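Local coordinates for proton-dependent oligopeptide transporter family protein (Xanthomonas campestris, PDB 6EI3) that probably carries short peptides across the membrane coupled to proton movement, as a POT-family member of the major facilitator superfamily, captured here in an auto-inhibited state, at residues A[73-78]-A[121-126]. Numbering follows the deposited sequence.
Sequences FGKYTT and VASFMV. With 78M ((2S)-2,3-dihydroxypropyl(7Z)-pentadec-7-enoate), chain B.
A chi1 of -173° turns the F124 ring away from its own backbone N and toward the helix at K75 and Y76, while K75 sends its chain the other way across the gap, extended at chi2 and then bent at chi3 and chi4. CB of K75 rests 3.7 Å from CD1 of F124, and CB of Y76 lies 3.9 Å from CZ of F124, so two successive beta carbons of helix 62-95 meet the ring obliquely. In turn, CZ of F124 comes to the edge of the Y76 ring, near its plane. Further along the lysine, CD passes 3.7 Å from the backbone N of F124, and CE touches OG of S123 at 3.2 Å. NZ is 3.5 Å from the same hydroxyl, but the angle is poor for a hydrogen bond; the ammonium instead forms a salt bridge with D127, just beyond residues 121-126. The axes of 73-78 and 121-126 approach to 9.9 Å and cross steeply at -113°; the contact involves K75, Y76, S123 and F124. Beyond the interface, Y193 meets F124 edge-to-face, and R195 makes a cation-pi contact with Y76. OG1 of T77 and O21 of the monoacylglycerol 78M share a 2.7 Å hydrogen bond, and W81 also binds this lipid. The short helix 121-127 is thus joined to helix 62-95 by aromatic and aliphatic carbon packing, with a charged link from K75 to D127: the carbons of the lysine pack on F124 and S123, and its charge is met by the carboxylate at the far end.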
# COMPACT_ATOMS: atom_id res chain seq x y z
N PHE A 73 0.06 24.24 -6.69
CA PHE A 73 1.48 24.53 -6.78
C PHE A 73 2.29 23.86 -7.86
O PHE A 73 3.45 24.21 -8.02
CB PHE A 73 2.13 24.23 -5.42
CG PHE A 73 1.39 24.76 -4.22
CD1 PHE A 73 1.32 26.13 -3.96
CD2 PHE A 73 0.81 23.89 -3.30
CE1 PHE A 73 0.67 26.61 -2.82
CE2 PHE A 73 0.15 24.37 -2.16
CZ PHE A 73 0.09 25.73 -1.93
N GLY A 74 1.73 22.88 -8.56
CA GLY A 74 2.53 22.14 -9.52
C GLY A 74 3.35 21.10 -8.77
O GLY A 74 3.49 21.17 -7.55
N LYS A 75 3.88 20.13 -9.47
CA LYS A 75 4.60 19.00 -8.88
C LYS A 75 5.95 19.34 -8.27
O LYS A 75 6.26 18.82 -7.20
CB LYS A 75 4.73 17.88 -9.92
CG LYS A 75 3.39 17.24 -10.27
CD LYS A 75 3.53 16.24 -11.40
CE LYS A 75 2.25 16.21 -12.19
NZ LYS A 75 2.44 16.73 -13.56
N TYR A 76 6.76 20.19 -8.93
CA TYR A 76 8.07 20.56 -8.37
C TYR A 76 7.98 21.10 -6.93
O TYR A 76 8.69 20.61 -6.05
CB TYR A 76 8.85 21.56 -9.25
CG TYR A 76 10.13 22.00 -8.57
CD1 TYR A 76 11.23 21.15 -8.50
CD2 TYR A 76 10.20 23.21 -7.89
CE1 TYR A 76 12.39 21.51 -7.80
CE2 TYR A 76 11.35 23.59 -7.20
CZ TYR A 76 12.45 22.73 -7.17
OH TYR A 76 13.57 23.09 -6.47
N THR A 77 7.17 22.16 -6.74
CA THR A 77 7.02 22.83 -5.43
C THR A 77 6.47 21.88 -4.36
O THR A 77 6.95 21.88 -3.24
CB THR A 77 6.15 24.09 -5.59
OG1 THR A 77 6.84 24.98 -6.47
CG2 THR A 77 5.85 24.80 -4.27
N THR A 78 5.47 21.09 -4.72
CA THR A 78 4.82 20.14 -3.82
C THR A 78 5.82 19.07 -3.39
O THR A 78 5.92 18.79 -2.19
CB THR A 78 3.54 19.61 -4.47
OG1 THR A 78 2.78 20.72 -4.95
CG2 THR A 78 2.68 18.80 -3.49
N VAL A 121 6.14 11.89 -8.06
CA VAL A 121 7.48 11.60 -8.57
C VAL A 121 7.44 11.03 -10.00
O VAL A 121 8.11 11.57 -10.88
CB VAL A 121 8.31 10.73 -7.57
CG1 VAL A 121 7.77 9.30 -7.44
CG2 VAL A 121 9.80 10.75 -7.90
N ALA A 122 6.62 9.98 -10.25
CA ALA A 122 6.51 9.34 -11.55
C ALA A 122 5.92 10.24 -12.61
O ALA A 122 6.44 10.30 -13.71
CB ALA A 122 5.72 8.04 -11.46
N SER A 123 4.84 10.97 -12.27
CA SER A 123 4.16 11.91 -13.17
C SER A 123 5.09 13.07 -13.56
O SER A 123 5.12 13.47 -14.72
CB SER A 123 2.91 12.46 -12.47
OG SER A 123 2.21 13.29 -13.38
N PHE A 124 5.87 13.62 -12.59
CA PHE A 124 6.83 14.71 -12.86
C PHE A 124 7.96 14.21 -13.76
O PHE A 124 8.48 14.97 -14.56
CB PHE A 124 7.41 15.26 -11.54
CG PHE A 124 8.28 16.48 -11.67
CD1 PHE A 124 7.75 17.70 -12.07
CD2 PHE A 124 9.62 16.45 -11.28
CE1 PHE A 124 8.54 18.85 -12.15
CE2 PHE A 124 10.42 17.58 -11.39
CZ PHE A 124 9.87 18.78 -11.79
N MET A 125 8.35 12.94 -13.61
CA MET A 125 9.39 12.34 -14.46
C MET A 125 8.90 12.31 -15.93
O MET A 125 9.66 12.66 -16.83
CB MET A 125 9.73 10.92 -13.97
CG MET A 125 10.83 10.25 -14.80
SD MET A 125 10.16 9.39 -16.25
CE MET A 125 9.42 7.91 -15.44
N VAL A 126 7.66 11.81 -16.17
CA VAL A 126 7.09 11.72 -17.53
C VAL A 126 7.04 13.13 -18.19
O VAL A 126 7.35 13.25 -19.38
CB VAL A 126 5.71 10.99 -17.55
CG1 VAL A 126 5.13 10.90 -18.96
CG2 VAL A 126 5.82 9.60 -16.94
O21 78M B . 9.35 25.74 -5.72
C20 78M B . 9.05 26.78 -4.80
C18 78M B . 9.53 26.43 -3.41
O19 78M B . 8.90 27.29 -2.45
C17 78M B . 11.03 26.54 -3.28
O2 78M B . 11.35 25.99 -1.98
C1 78M B . 12.64 25.79 -1.69
O1 78M B . 13.54 25.94 -2.48
C2 78M B . 12.81 25.38 -0.25
C3 78M B . 14.22 24.95 0.14
C4 78M B . 14.64 23.60 -0.44
C5 78M B . 15.96 23.07 0.11
C6 78M B . 16.55 21.93 -0.71
C7 78M B . 17.61 21.15 0.02
C8 78M B . 18.91 21.42 0.11
C9 78M B . 19.68 22.57 -0.48
C10 78M B . 21.19 22.49 -0.21
C11 78M B . 21.94 21.55 -1.15
C12 78M B . 23.29 21.07 -0.62
C13 78M B . 24.11 20.29 -1.64
C15 78M B . 24.91 18.10 -0.56
C14 78M B . 25.28 19.50 -1.06